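Local coordinates for uncharacterized protein (Bordetella bronchiseptica, PDB 4XG0) that probably acts as a kinase of acid-sugar catabolism, pairing a sugar-binding N-terminal domain with a nucleotide-binding C-terminal domain, at residues A255-S265 with G351-G362; T114-I123 with T172-L183. One frame throughout, in Å; residues are numbered along the deposited sequence.

Interaction 1: A255-S265 with G351-G362; sequences AAGPVLVVVTS and GAAGVVATGGDG
Thr358 O is gripped twice by Thr264: the backbone N comes to 2.8 Å, and OG1 adds a weak bond at 3.4 Å. The chi1 of Thr264, 60°, sets OG1 between its own backbone N and carbonyl carbon, on the side of Thr358 O and the first turn of helix 360-369. The peptide bond between Thr358 and Gly359 is cis, and Gly359 is the N-cap of that helix. A water bridges the same ends, donating to Thr264 O and to Asp361 OD2. Upstream, strands 259-263 and 354-358 run parallel, their axes 14° apart, and exchange regular backbone bonds: Leu260 N to Gly354 O, Val356 N to Leu260 O, Val262 N to Val356 O and Thr358 N to Val262 O. At the start of the pairing Ala353 N bonds to Pro258 O at 2.8 Å. Valines and Thr358 line one face of the pair: Val259 CG1 meets Val356 CG2 at 4.0 Å, the two side chains at a slant, Val261 lies alongside Val356, and Val263 CG1 meets Thr358 CG2 at 4.1 Å. The hydroxyl of Thr358 bonds instead to Lys403 O. These are two central strands of a mixed sheet, with strand 317-321 bonded to 259-263 on the far side from 354-358; helix 412-421 covers the face of Val259, Val263 and Val356, and helix 334-349 packs on Leu260 and Val262.

Interaction 2: T114-I123 with T172-L183; sequences TLRGAFKAEI and TPVTESHIPTLL
Lys120 and Leu183 lie against each other head to tail, joining helix 119-130 to the end of helix 179-183. From Lys120 CB, which rests 3.7 Å from Leu183 CD2, the chain runs through CG, also beside that methyl, to CD at 3.7 Å from Leu182 O. The chain is extended through chi3 and turned at the last torsion (chi4 60°), which brings NZ to 2.9 Å from Leu183 O, tilted 34° from the carbonyl plane. NZ also forms a salt bridge with Asp124, so one ammonium group serves both a carbonyl and a carboxylate. The same methyl, Leu183 CD2, also meets the edge of the Phe119 ring, near its plane, and touches Ile123 CD1. Leu182 CD2 approaches Phe119 CD2 obliquely at 3.6 Å. Leu115 extends this apolar cluster, its CD2 reaching Ile179 CD1 at 4.1 Å. Farther along, Arg116 lays CG against Val174 CG2 at 3.5 Å, while its guanidinium turns away to salt bridges with Asp112 and Asp169, close to a bound citrate. The citrate probably came from the crystallisation liquor, but an arginine beside it is consistent with an anion-binding pocket in the sugar-binding domain.

In the fold
Interaction 2 comes first along the chain and lies in the N-terminal, sugar-binding domain; interaction 1 follows in the C-terminal, nucleotide-binding domain. They lie on opposite sides of the chain's centre, with centres about 47 Å apart and nearest atoms about 28 Å apart, and share no sheet. Interaction 1 pairs two strands inside the mixed C-terminal sheet and runs into helix 360-369. Interaction 2 joins a helix that follows strand 106-110 of the eight-stranded parallel sheet to a short helix leading to its outermost strand 186-188. Each thus helps build a separate domain, consistent with sugar and nucleotide being held by different halves of the probable kinase.

Interaction 1: A255-S265 with G351-G362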
ATOM      1  N   ALA A 255      -1.089  -0.090  10.053  1.00 25.79           N
ATOM      2  CA  ALA A 255      -2.165  -0.994  10.509  1.00 25.16           C
ATOM      3  C   ALA A 255      -1.721  -1.711  11.768  1.00 27.64           C
ATOM      4  O   ALA A 255      -0.548  -2.065  11.888  1.00 31.61           O
ATOM      5  CB  ALA A 255      -2.494  -1.993   9.460  1.00 24.61           C
ATOM      6  N   ALA A 256      -2.658  -1.917  12.691  1.00 26.98           N
ATOM      7  CA  ALA A 256      -2.340  -2.503  14.002  1.00 27.58           C
ATOM      8  C   ALA A 256      -3.293  -3.674  14.283  1.00 25.39           C
ATOM      9  O   ALA A 256      -4.503  -3.501  14.279  1.00 24.23           O
ATOM     10  CB  ALA A 256      -2.451  -1.450  15.084  1.00 37.09           C
ATOM     11  N   GLY A 257      -2.725  -4.860  14.516  1.00 26.76           N
ATOM     12  CA  GLY A 257      -3.506  -6.034  14.846  1.00 23.82           C
ATOM     13  C   GLY A 257      -3.904  -6.739  13.561  1.00 21.97           C
ATOM     14  O   GLY A 257      -3.744  -6.169  12.476  1.00 23.66           O
ATOM     15  N   PRO A 258      -4.458  -7.953  13.686  1.00 25.79           N
ATOM     16  CA  PRO A 258      -4.884  -8.726  12.525  1.00 24.93           C
ATOM     17  C   PRO A 258      -6.186  -8.209  11.966  1.00 21.91           C
ATOM     18  O   PRO A 258      -6.959  -7.583  12.677  1.00 21.80           O
ATOM     19  CB  PRO A 258      -5.095 -10.112  13.116  1.00 23.99           C
ATOM     20  CG  PRO A 258      -5.612  -9.829  14.467  1.00 31.25           C
ATOM     21  CD  PRO A 258      -4.824  -8.626  14.940  1.00 32.85           C
ATOM     22  N   VAL A 259      -6.406  -8.441  10.684  1.00 18.46           N
ATOM     23  CA  VAL A 259      -7.722  -8.323  10.104  1.00 15.31           C
ATOM     24  C   VAL A 259      -8.484  -9.588  10.444  1.00 19.27           C
ATOM     25  O   VAL A 259      -7.987 -10.702  10.248  1.00 22.98           O
ATOM     26  CB  VAL A 259      -7.653  -8.145   8.553  1.00 19.60           C
ATOM     27  CG1 VAL A 259      -9.036  -8.275   7.978  1.00 21.87           C
ATOM     28  CG2 VAL A 259      -7.108  -6.803   8.210  1.00 23.70           C
ATOM     29  N   LEU A 260      -9.686  -9.428  10.989  1.00 19.38           N
ATOM     30  CA  LEU A 260     -10.544 -10.547  11.305  1.00 16.80           C
ATOM     31  C   LEU A 260     -11.553 -10.757  10.170  1.00 19.29           C
ATOM     32  O   LEU A 260     -12.270  -9.840   9.818  1.00 18.51           O
ATOM     33  CB  LEU A 260     -11.317 -10.233  12.601  1.00 18.15           C
ATOM     34  CG  LEU A 260     -12.246 -11.334  13.069  1.00 26.10           C
ATOM     35  CD1 LEU A 260     -11.472 -12.621  13.347  1.00 21.01           C
ATOM     36  CD2 LEU A 260     -12.986 -10.883  14.324  1.00 23.87           C
ATOM     37  N   VAL A 261     -11.603 -11.963   9.606  1.00 20.90           N
ATOM     38  CA  VAL A 261     -12.538 -12.298   8.551  1.00 17.50           C
ATOM     39  C   VAL A 261     -13.576 -13.325   9.024  1.00 21.26           C
ATOM     40  O   VAL A 261     -13.223 -14.383   9.530  1.00 24.36           O
ATOM     41  CB  VAL A 261     -11.784 -12.836   7.331  1.00 16.04           C
ATOM     42  CG1 VAL A 261     -12.738 -13.136   6.193  1.00 18.83           C
ATOM     43  CG2 VAL A 261     -10.703 -11.867   6.934  1.00 20.08           C
ATOM     44  N   VAL A 262     -14.867 -12.988   8.872  1.00 16.32           N
ATOM     45  CA  VAL A 262     -15.931 -13.814   9.375  1.00 16.58           C
ATOM     46  C   VAL A 262     -16.732 -14.278   8.174  1.00 19.93           C
ATOM     47  O   VAL A 262     -17.250 -13.458   7.389  1.00 21.38           O
ATOM     48  CB  VAL A 262     -16.823 -13.053  10.360  1.00 24.02           C
ATOM     49  CG1 VAL A 262     -17.884 -13.968  10.877  1.00 30.80           C
ATOM     50  CG2 VAL A 262     -15.974 -12.514  11.485  1.00 28.72           C
ATOM     51  N   VAL A 263     -16.773 -15.590   8.006  1.00 24.70           N
ATOM     52  CA  VAL A 263     -17.437 -16.204   6.864  1.00 19.61           C
ATOM     53  C   VAL A 263     -18.553 -17.096   7.347  1.00 25.51           C
ATOM     54  O   VAL A 263     -18.305 -18.175   7.873  1.00 26.31           O
ATOM     55  CB  VAL A 263     -16.454 -17.059   6.031  1.00 20.80           C
ATOM     56  CG1 VAL A 263     -17.127 -17.604   4.769  1.00 23.20           C
ATOM     57  CG2 VAL A 263     -15.229 -16.249   5.702  1.00 26.74           C
ATOM     58  N   THR A 264     -19.782 -16.639   7.150  1.00 28.44           N
ATOM     59  CA  THR A 264     -20.960 -17.390   7.575  1.00 35.68           C
ATOM     60  C   THR A 264     -21.704 -18.023   6.415  1.00 38.79           C
ATOM     61  O   THR A 264     -22.585 -18.877   6.616  1.00 39.13           O
ATOM     62  CB  THR A 264     -21.943 -16.471   8.328  1.00 30.40           C
ATOM     63  OG1 THR A 264     -22.342 -15.404   7.463  1.00 34.43           O
ATOM     64  CG2 THR A 264     -21.298 -15.893   9.539  1.00 35.64           C
ATOM     65  N   SER A 265     -21.355 -17.637   5.190  1.00 35.18           N
ATOM     66  CA  SER A 265     -22.100 -18.107   4.033  1.00 38.92           C
ATOM     67  C   SER A 265     -21.798 -19.572   3.763  1.00 41.39           C
ATOM     68  O   SER A 265     -20.683 -20.041   4.020  1.00 33.73           O
ATOM     69  CB  SER A 265     -21.735 -17.293   2.797  1.00 36.96           C
ATOM     70  OG  SER A 265     -22.608 -17.590   1.739  1.00 36.80           O
ATOM     71  N   GLY A 351      -8.242  -6.632  19.910  1.00 26.49           N
ATOM     72  CA  GLY A 351      -8.020  -5.589  18.932  1.00 26.22           C
ATOM     73  C   GLY A 351      -7.950  -6.215  17.555  1.00 25.20           C
ATOM     74  O   GLY A 351      -7.754  -7.417  17.433  1.00 23.79           O
ATOM     75  N   ALA A 352      -8.155  -5.389  16.532  1.00 22.32           N
ATOM     76  CA  ALA A 352      -8.102  -5.825  15.148  1.00 19.22           C
ATOM     77  C   ALA A 352      -7.902  -4.598  14.299  1.00 20.76           C
ATOM     78  O   ALA A 352      -8.323  -3.483  14.657  1.00 20.75           O
ATOM     79  CB  ALA A 352      -9.390  -6.564  14.749  1.00 23.81           C
ATOM     80  N   ALA A 353      -7.239  -4.795  13.171  1.00 19.25           N
ATOM     81  CA  ALA A 353      -7.076  -3.753  12.202  1.00 16.14           C
ATOM     82  C   ALA A 353      -8.362  -3.443  11.454  1.00 17.65           C
ATOM     83  O   ALA A 353      -8.504  -2.362  10.900  1.00 17.73           O
ATOM     84  CB  ALA A 353      -5.979  -4.167  11.198  1.00 16.84           C
ATOM     85  N   GLY A 354      -9.285  -4.406  11.454  1.00 18.60           N
ATOM     86  CA  GLY A 354     -10.571  -4.318  10.787  1.00 14.03           C
ATOM     87  C   GLY A 354     -11.252  -5.678  10.739  1.00 15.15           C
ATOM     88  O   GLY A 354     -10.680  -6.691  11.171  1.00 17.19           O
ATOM     89  N   VAL A 355     -12.472  -5.678  10.214  0.52 17.17           N
ATOM     90  CA  VAL A 355     -13.277  -6.867  10.047  0.52 17.39           C
ATOM     91  C   VAL A 355     -13.794  -6.939   8.632  0.52 17.12           C
ATOM     92  O   VAL A 355     -14.143  -5.923   8.028  0.52 19.21           O
ATOM     93  CB  VAL A 355     -14.484  -6.872  10.999  0.52 21.50           C
ATOM     94  CG1 VAL A 355     -15.294  -8.178  10.829  0.52 18.05           C
ATOM     95  CG2 VAL A 355     -14.022  -6.723  12.388  0.52 29.86           C
ATOM     96  N   VAL A 356     -13.814  -8.152   8.096  1.00 18.68           N
ATOM     97  CA  VAL A 356     -14.427  -8.428   6.818  1.00 17.82           C
ATOM     98  C   VAL A 356     -15.530  -9.467   7.074  1.00 19.22           C
ATOM     99  O   VAL A 356     -15.318 -10.465   7.783  1.00 20.76           O
ATOM    100  CB  VAL A 356     -13.400  -9.038   5.819  1.00 18.95           C
ATOM    101  CG1 VAL A 356     -14.066  -9.342   4.511  1.00 18.62           C
ATOM    102  CG2 VAL A 356     -12.227  -8.121   5.612  1.00 20.08           C
ATOM    103  N   ALA A 357     -16.725  -9.223   6.571  1.00 20.55           N
ATOM    104  CA  ALA A 357     -17.830 -10.137   6.856  1.00 23.03           C
ATOM    105  C   ALA A 357     -18.557 -10.495   5.585  1.00 18.32           C
ATOM    106  O   ALA A 357     -18.926  -9.634   4.775  1.00 21.71           O
ATOM    107  CB  ALA A 357     -18.812  -9.524   7.889  1.00 24.58           C
ATOM    108  N   THR A 358     -18.751 -11.795   5.390  1.00 21.45           N
ATOM    109  CA  THR A 358     -19.552 -12.297   4.290  1.00 21.84           C
ATOM    110  C   THR A 358     -20.305 -13.570   4.733  1.00 27.07           C
ATOM    111  O   THR A 358     -19.800 -14.332   5.547  1.00 25.79           O
ATOM    112  CB  THR A 358     -18.660 -12.591   3.050  1.00 25.34           C
ATOM    113  OG1 THR A 358     -19.469 -12.768   1.884  1.00 23.67           O
ATOM    114  CG2 THR A 358     -17.846 -13.846   3.235  1.00 28.56           C
ATOM    115  N   GLY A 359     -21.550 -13.759   4.300  1.00 25.79           N
ATOM    116  CA  GLY A 359     -22.296 -12.767   3.557  1.00 29.85           C
ATOM    117  C   GLY A 359     -23.132 -11.875   4.469  1.00 26.05           C
ATOM    118  O   GLY A 359     -22.690 -11.515   5.574  1.00 25.69           O
ATOM    119  N   GLY A 360     -24.342 -11.546   4.007  1.00 29.78           N
ATOM    120  CA  GLY A 360     -25.188 -10.547   4.644  1.00 31.77           C
ATOM    121  C   GLY A 360     -25.624 -10.935   6.046  1.00 27.90           C
ATOM    122  O   GLY A 360     -25.743 -10.111   6.951  1.00 28.88           O
ATOM    123  N   ASP A 361     -25.909 -12.209   6.208  1.00 28.70           N
ATOM    124  CA  ASP A 361     -26.228 -12.753   7.512  1.00 28.56           C
ATOM    125  C   ASP A 361     -25.094 -12.498   8.492  1.00 30.82           C
ATOM    126  O   ASP A 361     -25.281 -12.023   9.624  1.00 28.51           O
ATOM    127  CB  ASP A 361     -26.403 -14.259   7.338  1.00 39.02           C
ATOM    128  CG  ASP A 361     -27.310 -14.846   8.351  1.00 46.18           C
ATOM    129  OD1 ASP A 361     -27.571 -14.151   9.344  1.00 53.15           O
ATOM    130  OD2 ASP A 361     -27.764 -16.002   8.153  1.00 55.50           O
ATOM    131  N   GLY A 362     -23.893 -12.840   8.054  1.00 28.96           N
ATOM    132  CA  GLY A 362     -22.715 -12.623   8.856  1.00 28.26           C
ATOM    133  C   GLY A 362     -22.462 -11.149   9.146  1.00 26.97           C
ATOM    134  O   GLY A 362     -22.165 -10.814  10.267  1.00 26.31           O
TER
HETATM  135  O   HOH W   1     -25.537 -17.478   6.701  1.00 50.91           O

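Interaction 2: T114-I123 with T172-L183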
ATOM      1  N   THR A 114      10.436   7.986 -18.500  1.00 20.61           N
ATOM      2  CA  THR A 114      11.399   7.876 -19.583  1.00 22.47           C
ATOM      3  C   THR A 114      12.702   8.640 -19.360  1.00 24.79           C
ATOM      4  O   THR A 114      13.424   8.926 -20.325  1.00 28.77           O
ATOM      5  CB  THR A 114      10.766   8.219 -20.956  1.00 24.56           C
ATOM      6  OG1 THR A 114      10.006   9.431 -20.878  1.00 28.72           O
ATOM      7  CG2 THR A 114       9.880   7.069 -21.436  1.00 26.24           C
ATOM      8  N   LEU A 115      13.033   8.918 -18.098  1.00 23.33           N
ATOM      9  CA  LEU A 115      14.376   9.390 -17.706  1.00 25.38           C
ATOM     10  C   LEU A 115      14.759  10.816 -18.101  1.00 25.48           C
ATOM     11  O   LEU A 115      15.914  11.170 -17.932  1.00 30.65           O
ATOM     12  CB  LEU A 115      15.470   8.473 -18.284  1.00 23.26           C
ATOM     13  CG  LEU A 115      15.209   6.982 -18.179  1.00 23.33           C
ATOM     14  CD1 LEU A 115      16.389   6.195 -18.749  1.00 27.76           C
ATOM     15  CD2 LEU A 115      14.939   6.547 -16.734  1.00 21.08           C
ATOM     16  N   ARG A 116      13.829  11.610 -18.634  1.00 24.85           N
ATOM     17  CA  ARG A 116      14.167  12.952 -19.066  1.00 28.73           C
ATOM     18  C   ARG A 116      14.433  13.788 -17.835  1.00 33.77           C
ATOM     19  O   ARG A 116      13.672  13.739 -16.857  1.00 32.75           O
ATOM     20  CB  ARG A 116      13.069  13.581 -19.920  1.00 28.38           C
ATOM     21  CG  ARG A 116      12.883  12.914 -21.269  1.00 32.52           C
ATOM     22  CD  ARG A 116      11.605  13.360 -21.954  1.00 38.96           C
ATOM     23  NE  ARG A 116      10.412  12.919 -21.235  1.00 32.31           N
ATOM     24  CZ  ARG A 116       9.162  13.286 -21.528  1.00 39.96           C
ATOM     25  NH1 ARG A 116       8.927  14.127 -22.532  1.00 41.56           N
ATOM     26  NH2 ARG A 116       8.138  12.821 -20.814  1.00 32.38           N
ATOM     27  N   GLY A 117      15.533  14.525 -17.869  1.00 30.92           N
ATOM     28  CA  GLY A 117      15.939  15.382 -16.779  1.00 30.00           C
ATOM     29  C   GLY A 117      17.411  15.236 -16.437  1.00 35.38           C
ATOM     30  O   GLY A 117      18.127  14.467 -17.076  1.00 36.36           O
ATOM     31  N   ALA A 118      17.852  15.991 -15.428  1.00 40.85           N
ATOM     32  CA  ALA A 118      19.179  15.844 -14.838  1.00 46.89           C
ATOM     33  C   ALA A 118      19.169  14.667 -13.871  1.00 40.86           C
ATOM     34  O   ALA A 118      19.297  14.825 -12.647  1.00 35.15           O
ATOM     35  CB  ALA A 118      19.585  17.124 -14.117  1.00 56.96           C
ATOM     36  N   PHE A 119      19.034  13.479 -14.445  1.00 29.58           N
ATOM     37  CA  PHE A 119      18.607  12.308 -13.715  1.00 28.74           C
ATOM     38  C   PHE A 119      19.538  11.964 -12.562  1.00 29.42           C
ATOM     39  O   PHE A 119      19.089  11.878 -11.401  1.00 30.91           O
ATOM     40  CB  PHE A 119      18.476  11.141 -14.692  1.00 28.72           C
ATOM     41  CG  PHE A 119      17.582  10.051 -14.237  1.00 24.25           C
ATOM     42  CD1 PHE A 119      16.210  10.190 -14.300  1.00 26.35           C
ATOM     43  CD2 PHE A 119      18.104   8.846 -13.791  1.00 26.59           C
ATOM     44  CE1 PHE A 119      15.392   9.140 -13.888  1.00 28.95           C
ATOM     45  CE2 PHE A 119      17.290   7.823 -13.378  1.00 28.27           C
ATOM     46  CZ  PHE A 119      15.955   7.964 -13.438  1.00 26.26           C
ATOM     47  N   LYS A 120      20.831  11.788 -12.869  1.00 29.85           N
ATOM     48  CA  LYS A 120      21.786  11.408 -11.852  1.00 30.87           C
ATOM     49  C   LYS A 120      22.009  12.542 -10.890  1.00 32.42           C
ATOM     50  O   LYS A 120      22.143  12.315  -9.701  1.00 32.55           O
ATOM     51  CB  LYS A 120      23.151  11.004 -12.482  1.00 32.75           C
ATOM     52  CG  LYS A 120      24.167  10.579 -11.442  1.00 34.14           C
ATOM     53  CD  LYS A 120      25.579  10.319 -12.133  1.00 36.45           C
ATOM     54  CE  LYS A 120      26.712  10.250 -11.132  1.00 45.94           C
ATOM     55  NZ  LYS A 120      26.533   9.154 -10.143  1.00 45.78           N
ATOM     56  N   ALA A 121      22.039  13.767 -11.394  1.00 33.87           N
ATOM     57  CA  ALA A 121      22.397  14.908 -10.555  1.00 35.96           C
ATOM     58  C   ALA A 121      21.376  15.053  -9.421  1.00 34.53           C
ATOM     59  O   ALA A 121      21.741  15.244  -8.265  1.00 35.65           O
ATOM     60  CB  ALA A 121      22.482  16.199 -11.393  1.00 37.89           C
ATOM     61  N   GLU A 122      20.107  14.901  -9.773  1.00 32.20           N
ATOM     62  CA  GLU A 122      19.009  15.126  -8.800  1.00 30.89           C
ATOM     63  C   GLU A 122      18.967  13.970  -7.817  1.00 29.62           C
ATOM     64  O   GLU A 122      18.759  14.178  -6.624  1.00 32.39           O
ATOM     65  CB  GLU A 122      17.655  15.305  -9.498  1.00 34.45           C
ATOM     66  CG  GLU A 122      17.513  16.588 -10.313  1.00 30.86           C
ATOM     67  CD  GLU A 122      16.062  16.870 -10.686  1.00 37.51           C
ATOM     68  OE1 GLU A 122      15.185  16.194 -10.113  1.00 29.70           O
ATOM     69  OE2 GLU A 122      15.789  17.762 -11.526  1.00 33.27           O
ATOM     70  N   ILE A 123      19.231  12.754  -8.291  1.00 28.58           N
ATOM     71  CA  ILE A 123      19.221  11.588  -7.402  1.00 30.22           C
ATOM     72  C   ILE A 123      20.309  11.641  -6.342  1.00 34.44           C
ATOM     73  O   ILE A 123      20.037  11.454  -5.166  1.00 29.87           O
ATOM     74  CB  ILE A 123      19.285  10.266  -8.192  1.00 26.42           C
ATOM     75  CG1 ILE A 123      17.924  10.019  -8.852  1.00 27.50           C
ATOM     76  CG2 ILE A 123      19.676   9.114  -7.272  1.00 27.90           C
ATOM     77  CD1 ILE A 123      17.979   8.984  -9.968  1.00 23.34           C
ATOM     78  N   THR A 172      14.720  18.131 -23.663  1.00 50.03           N
ATOM     79  CA  THR A 172      15.655  17.300 -22.891  1.00 51.93           C
ATOM     80  C   THR A 172      15.751  15.867 -23.425  1.00 52.43           C
ATOM     81  O   THR A 172      15.176  14.936 -22.843  1.00 46.26           O
ATOM     82  CB  THR A 172      15.243  17.180 -21.403  1.00 56.24           C
ATOM     83  OG1 THR A 172      13.929  16.613 -21.320  1.00 50.30           O
ATOM     84  CG2 THR A 172      15.266  18.539 -20.708  1.00 55.52           C
ATOM     85  N   PRO A 173      16.480  15.683 -24.531  1.00 56.42           N
ATOM     86  CA  PRO A 173      16.726  14.357 -25.095  1.00 55.17           C
ATOM     87  C   PRO A 173      17.292  13.354 -24.091  1.00 46.74           C
ATOM     88  O   PRO A 173      17.960  13.720 -23.126  1.00 43.41           O
ATOM     89  CB  PRO A 173      17.756  14.647 -26.193  1.00 56.62           C
ATOM     90  CG  PRO A 173      17.397  16.008 -26.658  1.00 59.97           C
ATOM     91  CD  PRO A 173      16.957  16.752 -25.426  1.00 60.76           C
ATOM     92  N   VAL A 174      17.032  12.080 -24.351  1.00 36.92           N
ATOM     93  CA  VAL A 174      17.550  10.977 -23.535  1.00 35.83           C
ATOM     94  C   VAL A 174      18.638  10.237 -24.312  1.00 43.85           C
ATOM     95  O   VAL A 174      18.403   9.799 -25.431  1.00 46.58           O
ATOM     96  CB  VAL A 174      16.436   9.998 -23.204  1.00 31.03           C
ATOM     97  CG1 VAL A 174      16.951   8.810 -22.413  1.00 32.48           C
ATOM     98  CG2 VAL A 174      15.337  10.712 -22.426  1.00 33.68           C
ATOM     99  N   THR A 175      19.811  10.082 -23.709  1.00 43.72           N
ATOM    100  CA  THR A 175      20.958   9.541 -24.421  1.00 46.67           C
ATOM    101  C   THR A 175      21.594   8.306 -23.782  1.00 45.41           C
ATOM    102  O   THR A 175      22.673   7.873 -24.201  1.00 50.52           O
ATOM    103  CB  THR A 175      22.048  10.620 -24.575  1.00 52.02           C
ATOM    104  OG1 THR A 175      22.399  11.126 -23.282  1.00 55.01           O
ATOM    105  CG2 THR A 175      21.534  11.760 -25.439  1.00 46.96           C
ATOM    106  N   GLU A 176      20.943   7.731 -22.779  1.00 32.52           N
ATOM    107  CA  GLU A 176      21.422   6.492 -22.200  1.00 31.66           C
ATOM    108  C   GLU A 176      20.255   5.799 -21.504  1.00 29.23           C
ATOM    109  O   GLU A 176      19.650   6.374 -20.587  1.00 29.60           O
ATOM    110  CB  GLU A 176      22.533   6.783 -21.200  1.00 34.10           C
ATOM    111  CG  GLU A 176      23.016   5.560 -20.469  1.00 31.67           C
ATOM    112  CD  GLU A 176      23.445   4.499 -21.418  1.00 33.25           C
ATOM    113  OE1 GLU A 176      24.323   4.798 -22.272  1.00 34.78           O
ATOM    114  OE2 GLU A 176      22.898   3.399 -21.342  1.00 31.29           O
ATOM    115  N   SER A 177      19.949   4.581 -21.953  1.00 28.77           N
ATOM    116  CA  SER A 177      18.752   3.828 -21.548  1.00 26.89           C
ATOM    117  C   SER A 177      19.072   2.900 -20.381  1.00 25.92           C
ATOM    118  O   SER A 177      18.193   2.462 -19.677  1.00 26.26           O
ATOM    119  CB  SER A 177      18.302   2.925 -22.711  1.00 35.97           C
ATOM    120  OG  SER A 177      18.040   3.646 -23.906  1.00 44.35           O
ATOM    121  N   HIS A 178      20.359   2.566 -20.223  1.00 27.11           N
ATOM    122  CA  HIS A 178      20.763   1.592 -19.222  1.00 26.72           C
ATOM    123  C   HIS A 178      21.000   2.339 -17.931  1.00 26.32           C
ATOM    124  O   HIS A 178      22.018   3.046 -17.783  1.00 27.68           O
ATOM    125  CB  HIS A 178      22.043   0.850 -19.687  1.00 28.52           C
ATOM    126  CG  HIS A 178      22.392  -0.316 -18.814  1.00 29.45           C
ATOM    127  ND1 HIS A 178      23.556  -0.378 -18.089  1.00 31.13           N
ATOM    128  CD2 HIS A 178      21.684  -1.425 -18.496  1.00 36.58           C
ATOM    129  CE1 HIS A 178      23.580  -1.509 -17.396  1.00 35.31           C
ATOM    130  NE2 HIS A 178      22.449  -2.157 -17.621  1.00 35.36           N
ATOM    131  N   ILE A 179      20.034   2.252 -17.006  1.00 24.68           N
ATOM    132  CA  ILE A 179      20.021   3.189 -15.893  1.00 26.14           C
ATOM    133  C   ILE A 179      21.272   3.014 -15.024  1.00 25.65           C
ATOM    134  O   ILE A 179      21.845   3.998 -14.567  1.00 26.57           O
ATOM    135  CB  ILE A 179      18.709   3.108 -15.075  1.00 22.49           C
ATOM    136  CG1 ILE A 179      17.517   3.252 -16.025  1.00 21.60           C
ATOM    137  CG2 ILE A 179      18.722   4.190 -14.018  1.00 22.42           C
ATOM    138  CD1 ILE A 179      16.161   2.919 -15.409  1.00 27.76           C
ATOM    139  N   PRO A 180      21.745   1.766 -14.846  1.00 26.10           N
ATOM    140  CA  PRO A 180      22.965   1.556 -14.046  1.00 27.72           C
ATOM    141  C   PRO A 180      24.197   2.266 -14.629  1.00 29.75           C
ATOM    142  O   PRO A 180      25.054   2.738 -13.890  1.00 31.17           O
ATOM    143  CB  PRO A 180      23.118   0.035 -14.036  1.00 29.62           C
ATOM    144  CG  PRO A 180      21.727  -0.492 -14.282  1.00 31.93           C
ATOM    145  CD  PRO A 180      21.084   0.497 -15.196  1.00 25.94           C
ATOM    146  N   THR A 181      24.281   2.343 -15.950  1.00 30.13           N
ATOM    147  CA  THR A 181      25.336   3.100 -16.603  1.00 32.15           C
ATOM    148  C   THR A 181      25.113   4.607 -16.394  1.00 32.24           C
ATOM    149  O   THR A 181      26.029   5.338 -16.019  1.00 34.03           O
ATOM    150  CB  THR A 181      25.371   2.755 -18.083  1.00 32.65           C
ATOM    151  OG1 THR A 181      25.709   1.380 -18.226  1.00 32.98           O
ATOM    152  CG2 THR A 181      26.411   3.591 -18.820  1.00 34.93           C
ATOM    153  N   LEU A 182      23.873   5.057 -16.588  1.00 30.60           N
ATOM    154  CA  LEU A 182      23.502   6.468 -16.395  1.00 31.47           C
ATOM    155  C   LEU A 182      23.892   6.936 -15.002  1.00 34.64           C
ATOM    156  O   LEU A 182      24.455   8.031 -14.840  1.00 33.78           O
ATOM    157  CB  LEU A 182      21.996   6.663 -16.635  1.00 31.81           C
ATOM    158  CG  LEU A 182      21.377   8.065 -16.558  1.00 29.26           C
ATOM    159  CD1 LEU A 182      22.018   9.011 -17.551  1.00 35.08           C
ATOM    160  CD2 LEU A 182      19.872   7.950 -16.799  1.00 28.38           C
ATOM    161  N   LEU A 183      23.626   6.094 -14.003  1.00 30.02           N
ATOM    162  CA  LEU A 183      23.868   6.458 -12.605  1.00 33.61           C
ATOM    163  C   LEU A 183      25.224   6.011 -12.060  1.00 35.04           C
ATOM    164  O   LEU A 183      25.681   6.552 -11.057  1.00 34.75           O
ATOM    165  CB  LEU A 183      22.781   5.886 -11.691  1.00 29.48           C
ATOM    166  CG  LEU A 183      21.365   6.342 -11.975  1.00 26.51           C
ATOM    167  CD1 LEU A 183      20.450   5.731 -10.969  1.00 26.16           C
ATOM    168  CD2 LEU A 183      21.237   7.844 -11.919  1.00 27.15           C
TER